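Local coordinates for protein short-chain type dehydrogenase/reductase (Mycobacterium ulcerans, PDB 3SVT) that belongs to the short-chain dehydrogenase/reductase family and is probably an oxidoreductase that uses a nicotinamide adenine dinucleotide cofactor, its substrate not being established, at residues B[13-18]-B[37-42]; B[94-99]-B[147-152]; B[188-193]-B[246-251]; B[194-199]-B[222-227]. All coordinates share one frame; numbering follows the deposited sequence.

Overall arrangement
All four contacts lie in one parallel sheet of a Rossmann fold but differ in depth and chemistry. Contact 2 is the most central, its centre about 3 Å from that of the chain; contact 1 is also buried and touches it, strands 13-17 and 94-97 being sheet neighbours. Both rest on main-chain bonds and aliphatic packing. Contacts 3 and 4 share strand 187-198, and contact 4 is nested in the loop that contact 3 closes. Contact 3 is buried against a second subunit, and asparagine and threonine oxygens replace part of its backbone ladder. Contact 4, its centre about 14 Å from the chain's and partly exposed, adds polar side chains and a water to two backbone bonds.

Contact 1: residues B[13-18]-B[37-42]; sequences TYLVTG and SVMIVG
Y14 and V16 of 13-18 bond through both their N-H and C=O groups to S37, M39 and V41 of 37-42, with Y14 opposite V38 and V16 opposite I40 in the register. The strands are parallel, their axes 4.7 Å apart at closest approach and 20° from each other. The ladder runs from Y14 N to S37 O (2.7 Å), through M39 N to Y14 O and V16 N to M39 O, to V41 N on V16 O (2.9 Å). G18 N to V41 O is bent to 122° at the hydrogen and counts as weak, so regular pairing fades where 13-18 turns out of the strand.

On the face carrying L15, T17 and V41, the L15 side chain meets that of V41 at about a right angle, CD1 touching V41 CG1 at 3.8 Å. CG of L15 lies anti to the backbone N (chi1 179°), and its end swings toward the partner strand. V41 CG2 packs on T17 CG2 at 3.7 Å. The other face has V16 CG2 against V38 CG1, also 3.8 Å.

In the next shell, T17 OG1 is engaged by H97 ND1 and by the A99 backbone N, and T13 OG1 bonds to H89 ND1. Helix 22-33 connects the two strands as a right-handed beta-alpha-beta unit and covers Y14, V38 and I40 with L31, V32 and A28. Helix 75-89 packs on T13, S37 and M39 across the sheet, while strands 94-97 and 64-69 flank the pair.

Contact 2: residues B[94-99]-B[147-152]; sequences GVVHCA and VGISSI
V96 faces V147 and H97 faces G148 in parallel strands, their axes 4.7 Å apart at closest approach and only 6° from alignment, the bonds running V147 N to V95 O (2.8 Å), H97 N to V147 O (2.8 Å) and I149 N to H97 O (2.9 Å). The middle bond is the straightest, 170° at the hydrogen.

I149 carries most of the side-chain contact. Its CG1 lies anti to the carbonyl carbon (chi1 -52°), which brings that atom back over the first strand to within 3.7 Å of C98 SG; a further bend at chi2 takes CD1 to V96 CG1 at 4.1 Å. V96 and V147 share this face, beneath L237 and L238 of helix 227-238. On the reverse face H97 is in register with G148, and its side chain packs on I72 and V130. Both ring nitrogens are occupied, ND1 by T17 and NE2 by T127 OG1, which fixes the ring's rotation.

Past I149 the chain leaves the sheet. S150 OG bonds to D172 OD2, and S151 OG caps A153 N at the start of helix 152-155. These are parallel central strands of the short-chain dehydrogenase Rossmann fold; the turn at C98 and A99 is consistent with the place of the family's Asn-Asn-Ala-Gly motif.

Contact 3: residues B[188-193]-B[246-251]; sequences RVNSIR and TGQVIN
T246 and N190 lend side-chain oxygens to a pairing that becomes a regular parallel ladder only farther along. V189 N donates to T246 OG1 at 3.0 Å, and V189 O in turn accepts G247 N. N190 CG lies anti to the carbonyl carbon (chi1 -63°), swinging OD1 across to take Q248 N at 2.9 Å in the amide plane, on a lone pair; ND2 goes to V245 O. Thus both ends of this buried amide are satisfied. R188 reaches L237 O with NH2 and V245 O with NH1, so V245 O serves both R188 and N190; G247 O accepts Q176 NE2. Q248 NE2 folds back on T246 O at 3.1 Å, while OE1 accepts the N251 backbone N of the second subunit.

From S191 on, main-chain bonds take over: S191 N to Q248 O at 174°, I250 N to S191 O, and R193 N to I250 O, where the N-H approaches from above the carbonyl plane. S191 OG is held by D172 OD1, and R193 NE forms a salt bridge with the same aspartate. V249 CG1 lies over the centre of the R193 guanidinium, 3.3 Å from CZ. N251 OD1 lies in the guanidinium plane at its edge, closest to the carbon R193 CD (3.1 Å), and N251 ND2 bonds to D253 OD2 and S155 OG.

I250 packs on I250 of the second subunit. Strand 249-252 thus borders the Rossmann sheet where two subunits meet, as in many oligomeric short-chain dehydrogenases.

Contact 4: residues B[194-199]-B[222-227]; sequences PGLIRT and PRQGEV
L196 meets Q224 where the end of strand 187-198 pairs with 225-226 through a short, weakly bonded parallel bridge, I197 with G225, an outlying addition to the Rossmann sheet just before helix 227-238. L196 O accepts G225 N at 2.9 Å, and L196 CD2 lies alongside Q224 NE2, which bonds to T206 O in helix 203-207.

I197 comes next, its CA only 4.2 Å from G225 CA. I197 CD1 lies 3.7 Å from the bare G225 CA, which lets the two backbones come this close, and CG2 packs on the E226-V227 peptide at 3.4 Å from E226 C.

R198 N then donates to G225 O, from 52° out of the carbonyl plane. The R198 chain bends at chi3 (70°), turning the guanidinium toward Q224: NH1 donates to Q224 OE1 at 2.8 Å, and the amide and guanidinium planes are nearly coplanar, 23° apart. The E226 carboxylate runs beside the same arginine, but NE to OE2 is 3.9 Å, a long salt bridge.

At T199 the side chain crosses that of V227 at about a right angle, CG2 to CG2 3.8 Å. Between the E226 carboxylate and V227 N sits a water; its approach to R198 O is too short to be taken at face value, but it donates to E226 OE1 and accepts from V227 N at 3.0 Å.

Contact 1: residues B[13-18]-B[37-42]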
loop_
_atom_site.group_PDB
_atom_site.type_symbol
_atom_site.label_atom_id
_atom_site.label_comp_id
_atom_site.label_asym_id
_atom_site.label_seq_id
_atom_site.Cartn_x
_atom_site.Cartn_y
_atom_site.Cartn_z
ATOM N N THR B 13 -8.672 2.649 32.798
ATOM C CA THR B 13 -9.792 1.759 32.523
ATOM C C THR B 13 -9.895 1.475 31.037
ATOM O O THR B 13 -9.797 2.387 30.226
ATOM C CB THR B 13 -11.118 2.350 33.020
ATOM O OG1 THR B 13 -10.972 2.735 34.394
ATOM C CG2 THR B 13 -12.265 1.311 32.904
ATOM N N TYR B 14 -10.090 0.204 30.698
ATOM C CA TYR B 14 -10.170 -0.238 29.305
ATOM C C TYR B 14 -11.367 -1.143 29.058
ATOM O O TYR B 14 -11.755 -1.903 29.930
ATOM C CB TYR B 14 -8.888 -0.979 28.899
ATOM C CG TYR B 14 -7.678 -0.127 29.071
ATOM C CD1 TYR B 14 -7.254 0.725 28.064
ATOM C CD2 TYR B 14 -6.970 -0.127 30.283
ATOM C CE1 TYR B 14 -6.131 1.550 28.250
ATOM C CE2 TYR B 14 -5.873 0.682 30.469
ATOM C CZ TYR B 14 -5.454 1.524 29.454
ATOM O OH TYR B 14 -4.341 2.334 29.666
ATOM N N LEU B 15 -11.920 -1.054 27.850
ATOM C CA LEU B 15 -12.921 -1.987 27.360
ATOM C C LEU B 15 -12.258 -2.980 26.384
ATOM O O LEU B 15 -11.532 -2.583 25.469
ATOM C CB LEU B 15 -14.041 -1.231 26.640
ATOM C CG LEU B 15 -15.143 -2.119 26.052
ATOM C CD1 LEU B 15 -16.011 -2.665 27.202
ATOM C CD2 LEU B 15 -15.944 -1.328 25.037
ATOM N N VAL B 16 -12.511 -4.269 26.578
ATOM C CA VAL B 16 -12.020 -5.302 25.657
ATOM C C VAL B 16 -13.159 -6.184 25.143
ATOM O O VAL B 16 -13.844 -6.870 25.929
ATOM C CB VAL B 16 -10.930 -6.156 26.295
ATOM C CG1 VAL B 16 -10.414 -7.204 25.277
ATOM C CG2 VAL B 16 -9.751 -5.246 26.787
ATOM N N THR B 17 -13.377 -6.147 23.834
ATOM C CA THR B 17 -14.455 -6.921 23.208
ATOM C C THR B 17 -13.877 -8.258 22.752
ATOM O O THR B 17 -12.687 -8.353 22.391
ATOM C CB THR B 17 -15.124 -6.194 22.008
ATOM O OG1 THR B 17 -14.268 -6.278 20.867
ATOM C CG2 THR B 17 -15.444 -4.692 22.359
ATOM N N GLY B 18 -14.711 -9.290 22.808
ATOM C CA GLY B 18 -14.248 -10.664 22.614
ATOM C C GLY B 18 -13.301 -11.059 23.734
ATOM O O GLY B 18 -12.411 -11.873 23.538
ATOM N N SER B 37 -7.949 -1.473 35.165
ATOM C CA SER B 37 -9.342 -1.916 35.210
ATOM C C SER B 37 -9.831 -2.243 33.805
ATOM O O SER B 37 -9.737 -1.427 32.883
ATOM C CB SER B 37 -10.229 -0.836 35.827
ATOM O OG SER B 37 -9.943 -0.714 37.203
ATOM N N VAL B 38 -10.351 -3.451 33.645
ATOM C CA VAL B 38 -10.839 -3.903 32.378
ATOM C C VAL B 38 -12.301 -4.360 32.505
ATOM O O VAL B 38 -12.661 -5.027 33.475
ATOM C CB VAL B 38 -10.000 -5.067 31.863
ATOM C CG1 VAL B 38 -10.518 -5.523 30.476
ATOM C CG2 VAL B 38 -8.519 -4.665 31.786
ATOM N N MET B 39 -13.122 -3.984 31.528
ATOM C CA MET B 39 -14.392 -4.642 31.265
ATOM C C MET B 39 -14.249 -5.444 29.973
ATOM O O MET B 39 -13.895 -4.886 28.909
ATOM C CB MET B 39 -15.534 -3.635 31.109
ATOM C CG MET B 39 -16.910 -4.298 31.095
ATOM S SD MET B 39 -18.281 -3.157 30.807
ATOM C CE MET B 39 -18.464 -2.481 32.462
ATOM N N ILE B 40 -14.484 -6.745 30.079
ATOM C CA ILE B 40 -14.578 -7.628 28.921
ATOM C C ILE B 40 -16.040 -7.824 28.518
ATOM O O ILE B 40 -16.895 -8.089 29.356
ATOM C CB ILE B 40 -13.942 -9.012 29.145
ATOM C CG1 ILE B 40 -14.490 -9.703 30.419
ATOM C CG2 ILE B 40 -12.416 -8.879 29.208
ATOM C CD1 ILE B 40 -13.977 -11.141 30.610
ATOM N N VAL B 41 -16.329 -7.677 27.237
ATOM C CA VAL B 41 -17.668 -7.918 26.744
ATOM C C VAL B 41 -17.586 -8.987 25.656
ATOM O O VAL B 41 -16.529 -9.181 25.027
ATOM C CB VAL B 41 -18.313 -6.633 26.227
ATOM C CG1 VAL B 41 -18.378 -5.577 27.324
ATOM C CG2 VAL B 41 -17.579 -6.096 24.999
ATOM N N GLY B 42 -18.697 -9.688 25.465
ATOM C CA GLY B 42 -18.820 -10.758 24.479
ATOM C C GLY B 42 -20.182 -11.429 24.535
ATOM O O GLY B 42 -21.022 -11.102 25.387
#

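Contact 2: residues B[94-99]-B[147-152]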
loop_
_atom_site.group_PDB
_atom_site.type_symbol
_atom_site.label_atom_id
_atom_site.label_comp_id
_atom_site.label_asym_id
_atom_site.label_seq_id
_atom_site.Cartn_x
_atom_site.Cartn_y
_atom_site.Cartn_z
ATOM N N GLY B 94 -9.187 3.508 26.972
ATOM C CA GLY B 94 -8.931 2.849 25.705
ATOM C C GLY B 94 -9.792 1.650 25.456
ATOM O O GLY B 94 -10.545 1.221 26.327
ATOM N N VAL B 95 -9.627 1.100 24.260
ATOM C CA VAL B 95 -10.417 -0.021 23.810
ATOM C C VAL B 95 -9.525 -0.896 22.988
ATOM O O VAL B 95 -8.722 -0.396 22.206
ATOM C CB VAL B 95 -11.612 0.439 22.882
ATOM C CG1 VAL B 95 -12.360 -0.752 22.313
ATOM C CG2 VAL B 95 -12.562 1.327 23.634
ATOM N N VAL B 96 -9.693 -2.200 23.151
ATOM C CA VAL B 96 -9.151 -3.179 22.234
ATOM C C VAL B 96 -10.298 -4.035 21.727
ATOM O O VAL B 96 -10.973 -4.750 22.515
ATOM C CB VAL B 96 -8.087 -4.060 22.887
ATOM C CG1 VAL B 96 -7.383 -4.918 21.794
ATOM C CG2 VAL B 96 -7.050 -3.210 23.646
ATOM N N HIS B 97 -10.535 -3.953 20.420
ATOM C CA HIS B 97 -11.696 -4.566 19.803
ATOM C C HIS B 97 -11.274 -5.858 19.103
ATOM O O HIS B 97 -10.709 -5.844 18.006
ATOM C CB HIS B 97 -12.425 -3.558 18.885
ATOM C CG HIS B 97 -13.547 -4.154 18.083
ATOM N ND1 HIS B 97 -14.671 -4.711 18.664
ATOM C CD2 HIS B 97 -13.701 -4.311 16.744
ATOM C CE1 HIS B 97 -15.469 -5.175 17.718
ATOM N NE2 HIS B 97 -14.913 -4.929 16.545
ATOM N N CYS B 98 -11.521 -6.978 19.783
ATOM C CA CYS B 98 -11.180 -8.301 19.266
ATOM C C CYS B 98 -12.383 -9.118 18.812
ATOM O O CYS B 98 -12.191 -10.203 18.199
ATOM C CB CYS B 98 -10.450 -9.119 20.326
ATOM S SG CYS B 98 -9.255 -8.184 21.247
ATOM N N ALA B 99 -13.585 -8.652 19.144
ATOM C CA ALA B 99 -14.809 -9.343 18.760
ATOM C C ALA B 99 -14.969 -9.276 17.252
ATOM O O ALA B 99 -14.771 -8.225 16.647
ATOM C CB ALA B 99 -16.015 -8.724 19.449
ATOM N N VAL B 147 -7.678 0.349 19.707
ATOM C CA VAL B 147 -6.961 -0.627 18.921
ATOM C C VAL B 147 -7.939 -1.662 18.343
ATOM O O VAL B 147 -8.603 -2.426 19.077
ATOM C CB VAL B 147 -5.890 -1.334 19.788
ATOM C CG1 VAL B 147 -5.086 -2.390 18.945
ATOM C CG2 VAL B 147 -4.968 -0.291 20.442
ATOM N N GLY B 148 -8.015 -1.702 17.028
ATOM C CA GLY B 148 -8.820 -2.683 16.339
ATOM C C GLY B 148 -8.008 -3.891 15.938
ATOM O O GLY B 148 -6.909 -3.765 15.368
ATOM N N ILE B 149 -8.543 -5.072 16.213
ATOM C CA ILE B 149 -7.870 -6.306 15.779
ATOM C C ILE B 149 -8.416 -6.789 14.437
ATOM O O ILE B 149 -9.560 -7.223 14.335
ATOM C CB ILE B 149 -7.984 -7.438 16.790
ATOM C CG1 ILE B 149 -7.538 -6.965 18.181
ATOM C CG2 ILE B 149 -7.158 -8.653 16.299
ATOM C CD1 ILE B 149 -6.085 -6.577 18.276
ATOM N N SER B 150 -7.570 -6.713 13.419
ATOM C CA SER B 150 -7.942 -7.069 12.062
ATOM C C SER B 150 -7.438 -8.489 11.751
ATOM O O SER B 150 -7.641 -9.382 12.549
ATOM C CB SER B 150 -7.396 -6.011 11.111
ATOM O OG SER B 150 -7.677 -6.293 9.750
ATOM N N SER B 151 -6.809 -8.696 10.595
ATOM C CA SER B 151 -6.242 -9.993 10.219
ATOM C C SER B 151 -5.329 -9.852 9.017
ATOM O O SER B 151 -5.502 -8.961 8.183
ATOM C CB SER B 151 -7.335 -10.988 9.831
ATOM O OG SER B 151 -6.771 -12.219 9.376
ATOM N N ILE B 152 -4.363 -10.762 8.907
ATOM C CA ILE B 152 -3.588 -10.870 7.679
ATOM C C ILE B 152 -4.481 -11.145 6.443
ATOM O O ILE B 152 -4.089 -10.864 5.310
ATOM C CB ILE B 152 -2.530 -11.969 7.797
ATOM C CG1 ILE B 152 -1.592 -11.941 6.576
ATOM C CG2 ILE B 152 -3.212 -13.323 7.971
ATOM C CD1 ILE B 152 -0.238 -12.580 6.841
#

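Contact 3: residues B[188-193]-B[246-251]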
loop_
_atom_site.group_PDB
_atom_site.type_symbol
_atom_site.label_atom_id
_atom_site.label_comp_id
_atom_site.label_asym_id
_atom_site.label_seq_id
_atom_site.Cartn_x
_atom_site.Cartn_y
_atom_site.Cartn_z
ATOM N N ARG B 188 -6.262 8.341 19.551
ATOM C CA ARG B 188 -5.487 7.601 18.563
ATOM C C ARG B 188 -6.247 6.339 18.177
ATOM O O ARG B 188 -6.905 5.718 19.011
ATOM C CB ARG B 188 -4.106 7.259 19.128
ATOM C CG ARG B 188 -3.427 8.505 19.728
ATOM C CD ARG B 188 -2.045 8.246 20.230
ATOM N NE ARG B 188 -1.985 7.490 21.486
ATOM C CZ ARG B 188 -1.713 6.193 21.591
ATOM N NH1 ARG B 188 -1.529 5.423 20.494
ATOM N NH2 ARG B 188 -1.629 5.647 22.814
ATOM N N VAL B 189 -6.187 5.984 16.905
ATOM C CA VAL B 189 -6.873 4.790 16.426
ATOM C C VAL B 189 -5.924 4.032 15.508
ATOM O O VAL B 189 -5.371 4.609 14.565
ATOM C CB VAL B 189 -8.210 5.111 15.672
ATOM C CG1 VAL B 189 -8.990 3.800 15.365
ATOM C CG2 VAL B 189 -9.065 6.100 16.461
ATOM N N ASN B 190 -5.726 2.750 15.799
ATOM C CA ASN B 190 -4.800 1.910 15.054
ATOM C C ASN B 190 -5.384 0.512 14.867
ATOM O O ASN B 190 -6.269 0.090 15.625
ATOM C CB ASN B 190 -3.439 1.799 15.782
ATOM C CG ASN B 190 -2.713 3.130 15.922
ATOM O OD1 ASN B 190 -2.167 3.637 14.957
ATOM N ND2 ASN B 190 -2.671 3.676 17.137
ATOM N N SER B 191 -4.877 -0.207 13.866
ATOM C CA SER B 191 -5.261 -1.602 13.619
ATOM C C SER B 191 -4.046 -2.532 13.767
ATOM O O SER B 191 -2.935 -2.200 13.359
ATOM C CB SER B 191 -5.871 -1.774 12.231
ATOM O OG SER B 191 -6.055 -3.155 11.954
ATOM N N ILE B 192 -4.283 -3.701 14.358
ATOM C CA ILE B 192 -3.360 -4.803 14.339
ATOM C C ILE B 192 -3.900 -5.933 13.441
ATOM O O ILE B 192 -5.035 -6.368 13.638
ATOM C CB ILE B 192 -3.120 -5.372 15.760
ATOM C CG1 ILE B 192 -2.609 -4.268 16.708
ATOM C CG2 ILE B 192 -2.153 -6.542 15.717
ATOM C CD1 ILE B 192 -2.642 -4.661 18.145
ATOM N N ARG B 193 -3.073 -6.436 12.516
ATOM C CA ARG B 193 -3.424 -7.611 11.702
ATOM C C ARG B 193 -2.574 -8.822 12.098
ATOM O O ARG B 193 -1.451 -8.948 11.611
ATOM C CB ARG B 193 -3.129 -7.324 10.230
ATOM C CG ARG B 193 -4.058 -6.301 9.543
ATOM C CD ARG B 193 -3.417 -6.017 8.182
ATOM N NE ARG B 193 -4.188 -5.220 7.260
ATOM C CZ ARG B 193 -3.648 -4.495 6.269
ATOM N NH1 ARG B 193 -2.328 -4.395 6.094
ATOM N NH2 ARG B 193 -4.440 -3.829 5.479
ATOM N N THR B 246 -0.663 7.087 15.388
ATOM C CA THR B 246 -2.062 6.909 15.055
ATOM C C THR B 246 -2.211 6.680 13.570
ATOM O O THR B 246 -1.341 7.089 12.760
ATOM C CB THR B 246 -2.909 8.110 15.490
ATOM O OG1 THR B 246 -4.297 7.751 15.457
ATOM C CG2 THR B 246 -2.637 9.338 14.567
ATOM N N GLY B 247 -3.299 6.001 13.225
ATOM C CA GLY B 247 -3.661 5.715 11.836
ATOM C C GLY B 247 -2.882 4.581 11.202
ATOM O O GLY B 247 -2.896 4.440 9.979
ATOM N N GLN B 248 -2.171 3.798 12.031
ATOM C CA GLN B 248 -1.297 2.744 11.539
ATOM C C GLN B 248 -2.026 1.430 11.446
ATOM O O GLN B 248 -3.017 1.216 12.171
ATOM C CB GLN B 248 -0.070 2.616 12.452
ATOM C CG GLN B 248 0.755 3.905 12.546
ATOM C CD GLN B 248 1.102 4.409 11.167
ATOM O OE1 GLN B 248 1.754 3.702 10.396
ATOM N NE2 GLN B 248 0.610 5.598 10.816
ATOM N N VAL B 249 -1.557 0.572 10.532
ATOM C CA VAL B 249 -2.107 -0.769 10.322
ATOM C C VAL B 249 -0.914 -1.738 10.327
ATOM O O VAL B 249 -0.151 -1.770 9.388
ATOM C CB VAL B 249 -2.890 -0.882 9.006
ATOM C CG1 VAL B 249 -3.311 -2.340 8.755
ATOM C CG2 VAL B 249 -4.097 0.024 9.017
ATOM N N ILE B 250 -0.753 -2.501 11.412
ATOM C CA ILE B 250 0.526 -3.161 11.742
ATOM C C ILE B 250 0.345 -4.682 11.835
ATOM O O ILE B 250 -0.503 -5.156 12.618
ATOM C CB ILE B 250 1.043 -2.634 13.123
ATOM C CG1 ILE B 250 1.269 -1.122 13.081
ATOM C CG2 ILE B 250 2.349 -3.325 13.515
ATOM C CD1 ILE B 250 1.588 -0.444 14.479
ATOM N N ASN B 251 1.111 -5.447 11.046
ATOM C CA ASN B 251 1.018 -6.885 11.089
ATOM C C ASN B 251 1.890 -7.462 12.191
ATOM O O ASN B 251 3.035 -7.054 12.340
ATOM C CB ASN B 251 1.387 -7.556 9.740
ATOM C CG ASN B 251 0.276 -7.458 8.711
ATOM O OD1 ASN B 251 -0.332 -6.417 8.558
ATOM N ND2 ASN B 251 0.026 -8.551 7.981
#

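Contact 4: residues B[194-199]-B[222-227]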
loop_
_atom_site.group_PDB
_atom_site.type_symbol
_atom_site.label_atom_id
_atom_site.label_comp_id
_atom_site.label_asym_id
_atom_site.label_seq_id
_atom_site.Cartn_x
_atom_site.Cartn_y
_atom_site.Cartn_z
ATOM N N PRO B 194 -3.081 -9.689 12.984
ATOM C CA PRO B 194 -2.354 -10.891 13.338
ATOM C C PRO B 194 -2.304 -11.905 12.208
ATOM O O PRO B 194 -3.229 -11.974 11.396
ATOM C CB PRO B 194 -3.156 -11.478 14.508
ATOM C CG PRO B 194 -4.253 -10.556 14.794
ATOM C CD PRO B 194 -4.330 -9.529 13.746
ATOM N N GLY B 195 -1.239 -12.693 12.160
ATOM C CA GLY B 195 -1.148 -13.801 11.217
ATOM C C GLY B 195 -1.737 -15.051 11.872
ATOM O O GLY B 195 -2.790 -15.006 12.498
ATOM N N LEU B 196 -1.033 -16.160 11.768
ATOM C CA LEU B 196 -1.484 -17.388 12.377
ATOM C C LEU B 196 -1.126 -17.331 13.840
ATOM O O LEU B 196 0.043 -17.355 14.176
ATOM C CB LEU B 196 -0.848 -18.606 11.704
ATOM C CG LEU B 196 -1.413 -19.950 12.146
ATOM C CD1 LEU B 196 -2.925 -20.037 11.861
ATOM C CD2 LEU B 196 -0.638 -21.106 11.456
ATOM N N ILE B 197 -2.140 -17.223 14.692
ATOM C CA ILE B 197 -1.955 -17.206 16.115
ATOM C C ILE B 197 -2.544 -18.474 16.698
ATOM O O ILE B 197 -3.653 -18.873 16.339
ATOM C CB ILE B 197 -2.634 -15.979 16.763
ATOM C CG1 ILE B 197 -2.226 -14.677 16.066
ATOM C CG2 ILE B 197 -2.260 -15.878 18.219
ATOM C CD1 ILE B 197 -0.714 -14.519 15.891
ATOM N N ARG B 198 -1.808 -19.113 17.598
ATOM C CA ARG B 198 -2.295 -20.346 18.242
ATOM C C ARG B 198 -3.384 -20.016 19.262
ATOM O O ARG B 198 -3.100 -19.445 20.306
ATOM C CB ARG B 198 -1.146 -21.097 18.911
ATOM C CG ARG B 198 -0.206 -21.781 17.919
ATOM C CD ARG B 198 1.040 -22.335 18.616
ATOM N NE ARG B 198 0.705 -23.474 19.464
ATOM C CZ ARG B 198 0.435 -24.700 19.014
ATOM N NH1 ARG B 198 0.464 -24.975 17.704
ATOM N NH2 ARG B 198 0.124 -25.666 19.882
ATOM N N THR B 199 -4.635 -20.310 18.901
ATOM C CA THR B 199 -5.749 -20.315 19.841
ATOM C C THR B 199 -6.492 -21.646 19.682
ATOM O O THR B 199 -6.299 -22.364 18.685
ATOM C CB THR B 199 -6.723 -19.171 19.580
ATOM O OG1 THR B 199 -7.376 -19.383 18.319
ATOM C CG2 THR B 199 -5.995 -17.812 19.569
ATOM N N PRO B 222 10.566 -18.803 11.999
ATOM C CA PRO B 222 10.276 -20.219 12.079
ATOM C C PRO B 222 9.349 -20.649 13.242
ATOM O O PRO B 222 9.612 -21.657 13.890
ATOM C CB PRO B 222 11.669 -20.857 12.209
ATOM C CG PRO B 222 12.636 -19.765 12.230
ATOM C CD PRO B 222 11.896 -18.512 12.558
ATOM N N ARG B 223 8.274 -19.907 13.497
ATOM C CA ARG B 223 7.315 -20.328 14.518
ATOM C C ARG B 223 5.945 -19.788 14.202
ATOM O O ARG B 223 5.780 -18.947 13.320
ATOM C CB ARG B 223 7.738 -19.869 15.928
ATOM C CG ARG B 223 7.598 -18.379 16.209
ATOM C CD ARG B 223 7.820 -18.173 17.684
ATOM N NE ARG B 223 7.860 -16.813 18.182
ATOM C CZ ARG B 223 6.818 -16.051 18.523
ATOM N NH1 ARG B 223 5.548 -16.429 18.318
ATOM N NH2 ARG B 223 7.067 -14.853 19.029
ATOM N N GLN B 224 4.967 -20.274 14.951
ATOM C CA GLN B 224 3.607 -19.787 14.878
ATOM C C GLN B 224 3.421 -18.682 15.913
ATOM O O GLN B 224 4.175 -18.589 16.884
ATOM C CB GLN B 224 2.642 -20.936 15.142
ATOM C CG GLN B 224 2.685 -22.025 14.035
ATOM C CD GLN B 224 1.764 -23.208 14.305
ATOM O OE1 GLN B 224 1.492 -23.559 15.455
ATOM N NE2 GLN B 224 1.332 -23.870 13.238
ATOM N N GLY B 225 2.414 -17.849 15.714
ATOM C CA GLY B 225 2.149 -16.749 16.655
ATOM C C GLY B 225 1.507 -17.256 17.928
ATOM O O GLY B 225 1.003 -18.382 17.978
ATOM N N GLU B 226 1.560 -16.415 18.951
ATOM C CA GLU B 226 0.973 -16.686 20.254
ATOM C C GLU B 226 0.134 -15.495 20.630
ATOM O O GLU B 226 0.412 -14.365 20.206
ATOM C CB GLU B 226 2.084 -16.916 21.294
ATOM C CG GLU B 226 3.025 -18.110 20.986
ATOM C CD GLU B 226 2.340 -19.473 21.113
ATOM O OE1 GLU B 226 1.227 -19.580 21.683
ATOM O OE2 GLU B 226 2.929 -20.456 20.642
ATOM N N VAL B 227 -0.898 -15.735 21.419
ATOM C CA VAL B 227 -1.763 -14.651 21.900
ATOM C C VAL B 227 -0.953 -13.502 22.553
ATOM O O VAL B 227 -1.253 -12.326 22.345
ATOM C CB VAL B 227 -2.835 -15.170 22.876
ATOM C CG1 VAL B 227 -3.479 -14.010 23.611
ATOM C CG2 VAL B 227 -3.904 -16.007 22.130
HETATM O O HOH W 1 -1.265 -18.656 21.871
#